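PDB 3ZMR: xyloglucan-specific endo-beta-1,4-glucanase BoGH5A from Bacteroides ovatus, which cleaves the beta-1,4-glucan backbone of xyloglucan internally, with retention of the anomeric configuration, to release xyloglucan oligosaccharides. Local coordinates for residues A120-G125 and F168-I173; S354-A359 and T368-D373; P398-Q403 and N411-R416; S415-I420 and N455-A460. All blocks are in the same frame, centred on the assembly; numbering follows the deposited sequence.

Contact 1: A120-G125 and F168-I173; sequences ALMKAG and FDVVRI
Gly125 and Val170 pair in parallel where the first two strands of the eight-stranded (beta/alpha)8 barrel, 125-127 and 170-173, start side by side. Just ahead of that pairing the carbonyl of Ala124 takes two backbone N-H groups. Asp169 N makes the good bond, 3.0 Å to Ala124 O; Val170 N adds a weak one to the same oxygen. Helix 115-122 hands the chain over at Lys123, whose positive phi of 75° turns it into the strand. Lys123 NZ, poorly ordered, is modelled 4.5 Å from Asp169 OD2, beyond salt-bridge range, whereas Asp169 OD1 is paired with Lys164. A water that weakly accepts from Ala124 N can also donate to Asp169 OD2. At Gly125 the backbone is pressed close: its CA lies 3.1 Å from Val170 O, and a CB pointing that way would run into this oxygen. Phe168 brings CD1 to 3.6 Å from Gly125 CA, while its ring also packs on Ile462 and Met463 of helix 456-471. At the start of strand 170-173, Val170 has CG1 anti to its backbone N (chi1 -176°), and its other methyl, CG2, rests 3.5 Å from Met122 CB.

Contact 2: S354-A359 and T368-D373; sequences SQWGAA and TGQEGD. With EDO (1,2-ethanediol), chain F.
Trp356 points its indole N-H straight at the backbone of Gly369: NE1 is 2.8 Å from Gly369 O, the angle at hydrogen is 168°, and the oxygen lies in the ring plane. Gln370 passes over one face of the same ring, its OE1 above the plane and offset toward the rim. That oxygen accepts from Gly357 N at 2.9 Å and from a water that also donates, weakly, to Gly357 O. Gln370 NE2 donates to Thr368 O, 3.1 Å away, and to a second water, which in turn donates to Gln355 O. Both ends of the amide are thus engaged, which fixes its flip. The residues belong to the long excursion between strands 331-337 and 391-396 of the barrel, and Gln370 sits at the N-cap position of helix 371-379. Glu371, in the first turn, bends at chi2 (88°); its OE2 accepts from Ala358 N at 2.9 Å on its syn lone pair, with CG and CD against Trp356 CH2. An alanine in place of Trp356 would probably leave Gly369 O without its indole donor and open a gap beside Gln370 and Glu371. Trp356 N bonds to Ser415 OG of helix 406-429. Ser354 OG accepts from O1 of a 1,2-ethanediol, probably from the crystallisation liquor, 2.8 Å away.

Contact 3: P398-Q403 and N411-R416; sequences PTLRDQ and NHLKSR
Arg416 reaches from helix 406-429 to the loop that follows strand 391-396, the seventh strand of the TIM barrel, and grips two successive carbonyls. NH2 is 2.9 Å from Pro398 O, with the oxygen in the guanidinium plane and an angle at hydrogen of 163°. NE is 2.9 Å from Thr399 O but comes in above the plane of that carbonyl, and it has a further weak bond to Pro398 O. The chain bends at chi3 (70°), which turns NE out of the line of CB, CG and CD. Leu400 CB lies over one face of the guanidinium, 3.7 Å from NE, and Pro398 CG packs at 3.8 Å from the same nitrogen. One turn earlier, His412 NE2 accepts from Arg401 N at 3.0 Å, a bond nearly straight at 172° though tilted from the ring plane. An alanine at Arg416 would probably leave the carbonyls of Pro398 and Thr399 without these donors and give the loop more freedom to move.

Farther out, other partners position several of these groups. His412 ND1 bonds to Ser354 O, which fixes the ring's orientation, and Arg416 NH1 goes to Ser458. Arg401 is the centre of an inverse gamma turn; its guanidinium bonds to Asn348 OD1, Met346 O and Phe343 O, with Thr399 CG2 over the centre of one face. Thr399 itself has its side chain about 7 Å from a bound glucose unit. At the flank, Leu400 CD1 meets Leu413 CD2 at 3.9 Å.

Contact 4: S415-I420 and N455-A460; sequences SRNDYI and NAASIA
Ser458 OG sits at the tight centre of this contact, held between two side chains of helix 406-429. It donates to Asn417 OD1 at 2.7 Å, in the plane of the amide and on a lone pair, and accepts from Arg416 NH1 at 3.1 Å. With CG anti to the carbonyl carbon (chi1 -68°), Asn417 carries its amide carbon beside its backbone N; OD1 also lies 3.2 Å from Ser458 CA. The two helical segments run nearly the same way, 24° apart and 9.3 Å between axes; they belong to the last two helices, 406-429 and 456-471, packed outside the barrel. On the buried side Ile420 brings CD1 to 4.2 Å from Ser458 OG and continues onto Ala461 and Ile462.

Toward the start of helix 456-471 the fit is looser. Asn417 ND2 is 3.8 Å from CB of the exposed Ala457, and otherwise reaches across through a water, which accepts from it and donates to Asn455 OD1. That oxygen also caps the helix, taking Ser458 N at 3.0 Å.

One hydroxyl donates one hydrogen bond and accepts another, linking Arg416 to the Asn417 amide. The positive charge of Arg416, whose stronger bond goes to Pro398 O, would probably polarise the serine hydroxyl and strengthen its bond to Asn417.

Contact 1 comes first along the chain and joins strands 125-127 and 170-173 at the start of the barrel; contacts 2, 3 and 4 follow and gather around helix 406-429. Contacts 3 and 4 share Ser415 and Arg416, with centres about 9 Å apart. Contact 2 lies about 14 Å from contact 3, centre to centre, and touches it. Contact 1 is about 18 Å from contact 4 between centres, yet both lead to helix 456-471, whose Ile462 touches Phe168 and Ile420. Helix 456-471 thus packs against both the approach to strand 170-173 and helix 406-429, outside the barrel; closure itself comes from strand 433-436 pairing with strand 125-127.

Contact 1: A120-G125 and F168-I173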
loop_
_atom_site.group_PDB
_atom_site.type_symbol
_atom_site.label_atom_id
_atom_site.label_comp_id
_atom_site.label_asym_id
_atom_site.label_seq_id
_atom_site.Cartn_x
_atom_site.Cartn_y
_atom_site.Cartn_z
ATOM N N ALA A 120 13.870 -6.071 7.608
ATOM C CA ALA A 120 14.475 -6.554 8.841
ATOM C C ALA A 120 15.422 -5.494 9.462
ATOM O O ALA A 120 15.723 -5.548 10.659
ATOM C CB ALA A 120 15.236 -7.833 8.560
ATOM N N LEU A 121 15.857 -4.526 8.657
ATOM C CA LEU A 121 16.702 -3.402 9.097
ATOM C C LEU A 121 15.874 -2.211 9.582
ATOM O O LEU A 121 16.353 -1.335 10.298
ATOM C CB LEU A 121 17.595 -2.935 7.937
ATOM C CG LEU A 121 18.490 -3.997 7.315
ATOM C CD1 LEU A 121 19.300 -3.390 6.163
ATOM C CD2 LEU A 121 19.424 -4.595 8.362
ATOM N N MET A 122 14.621 -2.190 9.171
ATOM C CA MET A 122 13.761 -1.031 9.426
ATOM C C MET A 122 13.262 -1.007 10.851
ATOM O O MET A 122 13.278 0.048 11.493
ATOM C CB MET A 122 12.639 -0.974 8.382
ATOM C CG MET A 122 13.179 -0.522 7.024
ATOM S SD MET A 122 12.119 -0.634 5.560
ATOM C CE MET A 122 10.850 0.443 6.114
ATOM N N LYS A 123 12.829 -2.179 11.320
ATOM C CA LYS A 123 12.529 -2.492 12.737
ATOM C C LYS A 123 11.223 -1.893 13.273
ATOM O O LYS A 123 10.257 -2.608 13.496
ATOM C CB LYS A 123 13.696 -2.138 13.661
ATOM C CG LYS A 123 14.867 -3.117 13.510
ATOM C CD LYS A 123 16.129 -2.630 14.207
ATOM C CE LYS A 123 17.361 -2.938 13.368
ATOM N NZ LYS A 123 18.635 -2.860 14.131
ATOM N N ALA A 124 11.252 -0.600 13.561
ATOM C CA ALA A 124 10.068 0.110 14.061
ATOM C C ALA A 124 10.147 1.572 13.727
ATOM O O ALA A 124 11.216 2.144 13.477
ATOM C CB ALA A 124 9.919 -0.037 15.550
ATOM N N GLY A 125 9.004 2.212 13.758
ATOM C CA GLY A 125 8.993 3.611 13.457
ATOM C C GLY A 125 7.800 4.398 13.920
ATOM O O GLY A 125 6.995 3.933 14.759
ATOM N N PHE A 168 13.877 4.676 17.184
ATOM C CA PHE A 168 13.119 4.453 15.950
ATOM C C PHE A 168 14.056 4.546 14.763
ATOM O O PHE A 168 14.923 5.410 14.718
ATOM C CB PHE A 168 12.011 5.470 15.799
ATOM C CG PHE A 168 10.978 5.381 16.867
ATOM C CD1 PHE A 168 10.035 4.382 16.822
ATOM C CD2 PHE A 168 10.968 6.264 17.941
ATOM C CE1 PHE A 168 9.067 4.281 17.790
ATOM C CE2 PHE A 168 9.983 6.161 18.917
ATOM C CZ PHE A 168 9.035 5.173 18.840
ATOM N N ASP A 169 13.820 3.685 13.776
ATOM C CA ASP A 169 14.643 3.708 12.574
ATOM C C ASP A 169 13.936 4.119 11.281
ATOM O O ASP A 169 14.582 4.264 10.251
ATOM C CB ASP A 169 15.364 2.386 12.411
ATOM C CG ASP A 169 16.437 2.185 13.495
ATOM O OD1 ASP A 169 17.226 3.133 13.826
ATOM O OD2 ASP A 169 16.470 1.102 14.048
ATOM N N VAL A 170 12.614 4.298 11.349
ATOM C CA VAL A 170 11.783 4.658 10.182
ATOM C C VAL A 170 10.826 5.777 10.552
ATOM O O VAL A 170 10.237 5.753 11.629
ATOM C CB VAL A 170 10.889 3.473 9.712
ATOM C CG1 VAL A 170 10.102 3.827 8.448
ATOM C CG2 VAL A 170 11.683 2.221 9.499
ATOM N N VAL A 171 10.635 6.711 9.644
ATOM C CA VAL A 171 9.558 7.702 9.775
ATOM C C VAL A 171 8.701 7.652 8.509
ATOM O O VAL A 171 9.231 7.616 7.386
ATOM C CB VAL A 171 10.071 9.129 10.069
ATOM C CG1 VAL A 171 10.960 9.696 8.968
ATOM C CG2 VAL A 171 8.925 10.074 10.373
ATOM N N ARG A 172 7.386 7.566 8.694
ATOM C CA ARG A 172 6.424 7.766 7.612
ATOM C C ARG A 172 5.927 9.200 7.686
ATOM O O ARG A 172 5.532 9.684 8.760
ATOM C CB ARG A 172 5.261 6.776 7.749
ATOM C CG ARG A 172 4.162 6.913 6.701
ATOM C CD ARG A 172 3.226 5.741 6.767
ATOM N NE ARG A 172 2.094 5.730 5.852
ATOM C CZ ARG A 172 0.862 6.146 6.158
ATOM N NH1 ARG A 172 0.597 6.740 7.311
ATOM N NH2 ARG A 172 -0.138 5.968 5.305
ATOM N N ILE A 173 6.032 9.884 6.547
ATOM C CA ILE A 173 5.645 11.280 6.355
ATOM C C ILE A 173 4.476 11.292 5.377
ATOM O O ILE A 173 4.681 11.266 4.157
ATOM C CB ILE A 173 6.812 12.141 5.847
ATOM C CG1 ILE A 173 8.024 12.018 6.764
ATOM C CG2 ILE A 173 6.386 13.597 5.695
ATOM C CD1 ILE A 173 9.247 12.819 6.339
HETATM O O HOH W 1 13.627 0.829 15.466
#

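Contact 2: S354-A359 and T368-D373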
loop_
_atom_site.group_PDB
_atom_site.type_symbol
_atom_site.label_atom_id
_atom_site.label_comp_id
_atom_site.label_asym_id
_atom_site.label_seq_id
_atom_site.Cartn_x
_atom_site.Cartn_y
_atom_site.Cartn_z
ATOM N N SER A 354 -12.426 2.664 27.361
ATOM C CA SER A 354 -11.211 3.282 27.868
ATOM C C SER A 354 -10.105 2.274 28.216
ATOM O O SER A 354 -8.960 2.674 28.453
ATOM C CB SER A 354 -11.504 4.158 29.114
ATOM O OG SER A 354 -12.026 3.348 30.149
ATOM N N GLN A 355 -10.478 0.986 28.323
ATOM C CA GLN A 355 -9.584 -0.054 28.802
ATOM C C GLN A 355 -9.378 -1.118 27.726
ATOM O O GLN A 355 -10.163 -1.233 26.776
ATOM C CB GLN A 355 -10.150 -0.733 30.046
ATOM C CG GLN A 355 -10.257 0.255 31.202
ATOM C CD GLN A 355 -10.982 -0.309 32.412
ATOM O OE1 GLN A 355 -11.467 -1.446 32.410
ATOM N NE2 GLN A 355 -11.079 0.499 33.448
ATOM N N TRP A 356 -8.308 -1.875 27.910
ATOM C CA TRP A 356 -7.911 -2.930 26.964
ATOM C C TRP A 356 -7.084 -4.001 27.671
ATOM O O TRP A 356 -6.227 -3.686 28.493
ATOM C CB TRP A 356 -7.064 -2.315 25.805
ATOM C CG TRP A 356 -6.629 -3.403 24.864
ATOM C CD1 TRP A 356 -7.348 -3.896 23.780
ATOM C CD2 TRP A 356 -5.459 -4.243 24.972
ATOM N NE1 TRP A 356 -6.691 -4.964 23.218
ATOM C CE2 TRP A 356 -5.530 -5.203 23.916
ATOM C CE3 TRP A 356 -4.356 -4.283 25.849
ATOM C CZ2 TRP A 356 -4.566 -6.219 23.761
ATOM C CZ3 TRP A 356 -3.398 -5.271 25.672
ATOM C CH2 TRP A 356 -3.497 -6.215 24.609
ATOM N N GLY A 357 -7.323 -5.264 27.319
ATOM C CA GLY A 357 -6.385 -6.334 27.617
ATOM C C GLY A 357 -6.733 -7.170 28.840
ATOM O O GLY A 357 -7.654 -6.867 29.592
ATOM N N ALA A 358 -5.957 -8.225 29.021
ATOM C CA ALA A 358 -6.212 -9.248 30.073
ATOM C C ALA A 358 -6.307 -8.645 31.477
ATOM O O ALA A 358 -7.154 -9.058 32.264
ATOM C CB ALA A 358 -5.145 -10.334 30.033
ATOM N N ALA A 359 -5.470 -7.643 31.749
ATOM C CA ALA A 359 -5.435 -6.976 33.065
ATOM C C ALA A 359 -6.770 -6.321 33.428
ATOM O O ALA A 359 -7.067 -6.119 34.615
ATOM C CB ALA A 359 -4.312 -5.951 33.114
ATOM N N THR A 368 -14.230 -7.126 21.145
ATOM C CA THR A 368 -13.318 -7.672 20.133
ATOM C C THR A 368 -11.946 -7.043 20.355
ATOM O O THR A 368 -11.778 -6.169 21.194
ATOM C CB THR A 368 -13.774 -7.320 18.702
ATOM O OG1 THR A 368 -13.733 -5.909 18.503
ATOM C CG2 THR A 368 -15.193 -7.832 18.426
ATOM N N GLY A 369 -10.979 -7.489 19.573
ATOM C CA GLY A 369 -9.667 -6.877 19.523
ATOM C C GLY A 369 -8.821 -6.995 20.767
ATOM O O GLY A 369 -7.894 -6.206 20.961
ATOM N N GLN A 370 -9.116 -8.002 21.597
ATOM C CA GLN A 370 -8.260 -8.322 22.708
ATOM C C GLN A 370 -7.112 -9.200 22.160
ATOM O O GLN A 370 -6.967 -9.343 20.926
ATOM C CB GLN A 370 -9.057 -8.970 23.863
ATOM C CG GLN A 370 -10.282 -8.144 24.277
ATOM C CD GLN A 370 -9.950 -6.722 24.690
ATOM O OE1 GLN A 370 -9.368 -6.496 25.739
ATOM N NE2 GLN A 370 -10.263 -5.767 23.819
ATOM N N GLU A 371 -6.272 -9.720 23.040
ATOM C CA GLU A 371 -5.018 -10.378 22.656
ATOM C C GLU A 371 -5.173 -11.442 21.568
ATOM O O GLU A 371 -4.410 -11.461 20.584
ATOM C CB GLU A 371 -4.301 -10.974 23.891
ATOM C CG GLU A 371 -3.693 -9.962 24.873
ATOM C CD GLU A 371 -4.645 -9.476 25.953
ATOM O OE1 GLU A 371 -5.885 -9.589 25.802
ATOM O OE2 GLU A 371 -4.122 -8.975 26.965
ATOM N N GLY A 372 -6.122 -12.341 21.740
ATOM C CA GLY A 372 -6.274 -13.410 20.777
ATOM C C GLY A 372 -6.671 -12.883 19.392
ATOM O O GLY A 372 -6.196 -13.361 18.367
ATOM N N ASP A 373 -7.572 -11.912 19.357
ATOM C CA ASP A 373 -8.010 -11.313 18.095
ATOM C C ASP A 373 -6.865 -10.590 17.368
ATOM O O ASP A 373 -6.730 -10.700 16.145
ATOM C CB ASP A 373 -9.173 -10.327 18.298
ATOM C CG ASP A 373 -10.526 -11.006 18.492
ATOM O OD1 ASP A 373 -10.625 -12.263 18.523
ATOM O OD2 ASP A 373 -11.517 -10.238 18.641
HETATM C C1 EDO F . -13.999 6.030 31.205
HETATM O O1 EDO F . -14.403 4.669 30.976
HETATM C C2 EDO F . -14.824 6.645 32.338
HETATM O O2 EDO F . -16.185 6.716 31.907
HETATM O O HOH W 2 -10.581 -2.814 24.541
HETATM O O HOH W 3 -9.732 -8.058 27.965
#

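Contact 3: P398-Q403 and N411-R416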
loop_
_atom_site.group_PDB
_atom_site.type_symbol
_atom_site.label_atom_id
_atom_site.label_comp_id
_atom_site.label_asym_id
_atom_site.label_seq_id
_atom_site.Cartn_x
_atom_site.Cartn_y
_atom_site.Cartn_z
ATOM N N PRO A 398 -3.380 3.941 19.891
ATOM C CA PRO A 398 -4.577 4.475 20.513
ATOM C C PRO A 398 -4.479 5.966 20.844
ATOM O O PRO A 398 -3.398 6.474 21.218
ATOM C CB PRO A 398 -4.642 3.669 21.810
ATOM C CG PRO A 398 -3.204 3.490 22.179
ATOM C CD PRO A 398 -2.439 3.403 20.899
ATOM N N THR A 399 -5.613 6.648 20.769
ATOM C CA THR A 399 -5.646 8.032 21.271
ATOM C C THR A 399 -5.426 8.056 22.789
ATOM O O THR A 399 -5.517 7.033 23.470
ATOM C CB THR A 399 -6.958 8.732 20.887
ATOM O OG1 THR A 399 -6.841 10.148 21.131
ATOM C CG2 THR A 399 -8.130 8.124 21.673
ATOM N N LEU A 400 -5.125 9.246 23.301
ATOM C CA LEU A 400 -5.013 9.444 24.740
ATOM C C LEU A 400 -6.140 10.376 25.174
ATOM O O LEU A 400 -6.212 11.533 24.781
ATOM C CB LEU A 400 -3.627 9.967 25.125
ATOM C CG LEU A 400 -3.221 9.854 26.602
ATOM C CD1 LEU A 400 -1.702 10.017 26.768
ATOM C CD2 LEU A 400 -3.994 10.862 27.464
ATOM N N ARG A 401 -7.045 9.802 25.968
ATOM C CA ARG A 401 -8.276 10.449 26.403
ATOM C C ARG A 401 -8.026 11.246 27.700
ATOM O O ARG A 401 -8.309 10.796 28.819
ATOM C CB ARG A 401 -9.400 9.408 26.526
ATOM C CG ARG A 401 -9.607 8.612 25.242
ATOM C CD ARG A 401 -10.819 7.713 25.302
ATOM N NE ARG A 401 -10.815 6.783 24.169
ATOM C CZ ARG A 401 -11.348 7.037 22.976
ATOM N NH1 ARG A 401 -11.965 8.183 22.704
ATOM N NH2 ARG A 401 -11.232 6.102 22.030
ATOM N N ASP A 402 -7.454 12.427 27.500
ATOM C CA ASP A 402 -6.912 13.249 28.582
ATOM C C ASP A 402 -7.960 13.944 29.432
ATOM O O ASP A 402 -7.614 14.558 30.437
ATOM C CB ASP A 402 -5.852 14.256 28.080
ATOM C CG ASP A 402 -6.430 15.386 27.236
ATOM O OD1 ASP A 402 -7.456 15.224 26.564
ATOM O OD2 ASP A 402 -5.779 16.449 27.158
ATOM N N GLN A 403 -9.212 13.805 29.038
ATOM C CA GLN A 403 -10.345 14.300 29.818
ATOM C C GLN A 403 -10.752 13.410 30.952
ATOM O O GLN A 403 -11.516 13.845 31.839
ATOM C CB GLN A 403 -11.564 14.571 28.920
ATOM C CG GLN A 403 -12.430 13.352 28.573
ATOM C CD GLN A 403 -11.878 12.498 27.423
ATOM O OE1 GLN A 403 -10.727 12.656 26.988
ATOM N NE2 GLN A 403 -12.694 11.582 26.946
ATOM N N ASN A 411 -6.208 3.663 34.635
ATOM C CA ASN A 411 -6.457 2.396 33.948
ATOM C C ASN A 411 -6.359 2.579 32.423
ATOM O O ASN A 411 -5.926 1.675 31.703
ATOM C CB ASN A 411 -7.844 1.862 34.327
ATOM C CG ASN A 411 -7.918 1.360 35.746
ATOM O OD1 ASN A 411 -6.899 1.150 36.393
ATOM N ND2 ASN A 411 -9.134 1.180 36.233
ATOM N N HIS A 412 -6.773 3.740 31.951
ATOM C CA HIS A 412 -6.716 4.080 30.529
ATOM C C HIS A 412 -5.248 4.201 30.106
ATOM O O HIS A 412 -4.845 3.670 29.053
ATOM C CB HIS A 412 -7.505 5.356 30.224
ATOM C CG HIS A 412 -7.281 5.911 28.845
ATOM N ND1 HIS A 412 -7.665 5.229 27.708
ATOM C CD2 HIS A 412 -6.690 7.052 28.414
ATOM C CE1 HIS A 412 -7.340 5.948 26.643
ATOM N NE2 HIS A 412 -6.738 7.049 27.043
ATOM N N LEU A 413 -4.449 4.933 30.876
ATOM C CA LEU A 413 -3.047 5.154 30.511
ATOM C C LEU A 413 -2.328 3.811 30.439
ATOM O O LEU A 413 -1.563 3.560 29.504
ATOM C CB LEU A 413 -2.357 6.085 31.506
ATOM C CG LEU A 413 -2.837 7.538 31.482
ATOM C CD1 LEU A 413 -2.197 8.286 32.638
ATOM C CD2 LEU A 413 -2.516 8.208 30.163
ATOM N N LYS A 414 -2.573 2.952 31.425
ATOM C CA LYS A 414 -1.987 1.609 31.465
ATOM C C LYS A 414 -2.439 0.784 30.269
ATOM O O LYS A 414 -1.617 0.127 29.614
ATOM C CB LYS A 414 -2.334 0.872 32.773
ATOM C CG LYS A 414 -1.798 -0.562 32.833
ATOM C CD LYS A 414 -2.101 -1.283 34.143
ATOM C CE LYS A 414 -1.161 -2.468 34.341
ATOM N NZ LYS A 414 -1.357 -3.505 33.295
ATOM N N SER A 415 -3.723 0.833 29.970
ATOM C CA SER A 415 -4.312 0.078 28.873
ATOM C C SER A 415 -3.638 0.473 27.559
ATOM O O SER A 415 -3.372 -0.390 26.727
ATOM C CB SER A 415 -5.804 0.379 28.774
ATOM O OG SER A 415 -6.542 -0.312 29.788
ATOM N N ARG A 416 -3.455 1.765 27.331
ATOM C CA ARG A 416 -2.801 2.230 26.087
ATOM C C ARG A 416 -1.442 1.575 25.956
ATOM O O ARG A 416 -1.045 1.078 24.878
ATOM C CB ARG A 416 -2.590 3.739 26.008
ATOM C CG ARG A 416 -3.861 4.545 26.000
ATOM C CD ARG A 416 -3.494 6.015 25.920
ATOM N NE ARG A 416 -2.929 6.379 24.613
ATOM C CZ ARG A 416 -1.633 6.577 24.361
ATOM N NH1 ARG A 416 -0.704 6.501 25.310
ATOM N NH2 ARG A 416 -1.274 6.848 23.098
#

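Contact 4: S415-I420 and N455-A460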
loop_
_atom_site.group_PDB
_atom_site.type_symbol
_atom_site.label_atom_id
_atom_site.label_comp_id
_atom_site.label_asym_id
_atom_site.label_seq_id
_atom_site.Cartn_x
_atom_site.Cartn_y
_atom_site.Cartn_z
ATOM N N SER A 415 -3.723 0.833 29.970
ATOM C CA SER A 415 -4.312 0.078 28.873
ATOM C C SER A 415 -3.638 0.473 27.559
ATOM O O SER A 415 -3.372 -0.390 26.727
ATOM C CB SER A 415 -5.804 0.379 28.774
ATOM O OG SER A 415 -6.542 -0.312 29.788
ATOM N N ARG A 416 -3.455 1.765 27.331
ATOM C CA ARG A 416 -2.801 2.230 26.087
ATOM C C ARG A 416 -1.442 1.575 25.956
ATOM O O ARG A 416 -1.045 1.078 24.878
ATOM C CB ARG A 416 -2.590 3.739 26.008
ATOM C CG ARG A 416 -3.861 4.545 26.000
ATOM C CD ARG A 416 -3.494 6.015 25.920
ATOM N NE ARG A 416 -2.929 6.379 24.613
ATOM C CZ ARG A 416 -1.633 6.577 24.361
ATOM N NH1 ARG A 416 -0.704 6.501 25.310
ATOM N NH2 ARG A 416 -1.274 6.848 23.098
ATOM N N ASN A 417 -0.658 1.617 27.017
ATOM C CA ASN A 417 0.709 1.078 26.969
ATOM C C ASN A 417 0.764 -0.447 26.865
ATOM O O ASN A 417 1.601 -1.003 26.146
ATOM C CB ASN A 417 1.536 1.647 28.114
ATOM C CG ASN A 417 1.785 3.123 27.932
ATOM O OD1 ASN A 417 1.877 3.616 26.782
ATOM N ND2 ASN A 417 1.852 3.851 29.029
ATOM N N ASP A 418 -0.179 -1.130 27.498
ATOM C CA ASP A 418 -0.314 -2.593 27.373
ATOM C C ASP A 418 -0.630 -2.934 25.904
ATOM O O ASP A 418 -0.067 -3.864 25.318
ATOM C CB ASP A 418 -1.421 -3.130 28.305
ATOM C CG ASP A 418 -1.034 -3.095 29.770
ATOM O OD1 ASP A 418 0.171 -2.868 30.112
ATOM O OD2 ASP A 418 -1.964 -3.311 30.580
ATOM N N TYR A 419 -1.554 -2.179 25.327
ATOM C CA TYR A 419 -2.010 -2.375 23.948
ATOM C C TYR A 419 -0.854 -2.141 22.942
ATOM O O TYR A 419 -0.594 -2.949 22.061
ATOM C CB TYR A 419 -3.187 -1.420 23.622
ATOM C CG TYR A 419 -3.623 -1.474 22.182
ATOM C CD1 TYR A 419 -4.539 -2.410 21.756
ATOM C CD2 TYR A 419 -3.104 -0.588 21.256
ATOM C CE1 TYR A 419 -4.925 -2.500 20.442
ATOM C CE2 TYR A 419 -3.522 -0.626 19.931
ATOM C CZ TYR A 419 -4.434 -1.581 19.523
ATOM O OH TYR A 419 -4.801 -1.671 18.179
ATOM N N ILE A 420 -0.181 -1.027 23.100
ATOM C CA ILE A 420 0.958 -0.658 22.278
ATOM C C ILE A 420 2.023 -1.732 22.300
ATOM O O ILE A 420 2.510 -2.183 21.240
ATOM C CB ILE A 420 1.550 0.720 22.700
ATOM C CG1 ILE A 420 0.591 1.856 22.310
ATOM C CG2 ILE A 420 2.914 0.951 22.050
ATOM C CD1 ILE A 420 0.906 3.199 22.939
ATOM N N ASN A 455 6.037 11.466 25.666
ATOM C CA ASN A 455 5.432 10.365 26.375
ATOM C C ASN A 455 6.435 9.226 26.524
ATOM O O ASN A 455 6.419 8.255 25.786
ATOM C CB ASN A 455 4.126 9.917 25.731
ATOM C CG ASN A 455 3.308 9.029 26.653
ATOM O OD1 ASN A 455 3.842 8.329 27.520
ATOM N ND2 ASN A 455 2.007 9.073 26.488
ATOM N N ALA A 456 7.339 9.398 27.482
ATOM C CA ALA A 456 8.366 8.402 27.752
ATOM C C ALA A 456 7.782 7.024 28.008
ATOM O O ALA A 456 8.347 6.020 27.580
ATOM C CB ALA A 456 9.232 8.857 28.912
ATOM N N ALA A 457 6.652 6.953 28.705
ATOM C CA ALA A 457 6.055 5.658 29.052
ATOM C C ALA A 457 5.578 4.905 27.793
ATOM O O ALA A 457 5.771 3.706 27.674
ATOM C CB ALA A 457 4.902 5.823 30.064
ATOM N N SER A 458 4.979 5.626 26.859
ATOM C CA SER A 458 4.521 4.997 25.614
ATOM C C SER A 458 5.689 4.660 24.661
ATOM O O SER A 458 5.661 3.604 24.017
ATOM C CB SER A 458 3.504 5.870 24.920
ATOM O OG SER A 458 2.342 6.033 25.708
ATOM N N ILE A 459 6.716 5.511 24.605
ATOM C CA ILE A 459 7.949 5.162 23.884
ATOM C C ILE A 459 8.508 3.871 24.471
ATOM O O ILE A 459 8.897 2.929 23.737
ATOM C CB ILE A 459 9.001 6.277 23.905
ATOM C CG1 ILE A 459 8.476 7.520 23.167
ATOM C CG2 ILE A 459 10.307 5.775 23.298
ATOM C CD1 ILE A 459 9.312 8.761 23.373
ATOM N N ALA A 460 8.579 3.811 25.800
ATOM C CA ALA A 460 9.105 2.615 26.485
ATOM C C ALA A 460 8.270 1.364 26.182
ATOM O O ALA A 460 8.823 0.254 26.064
ATOM C CB ALA A 460 9.216 2.838 27.982
HETATM O O HOH W 4 1.789 6.892 28.885
#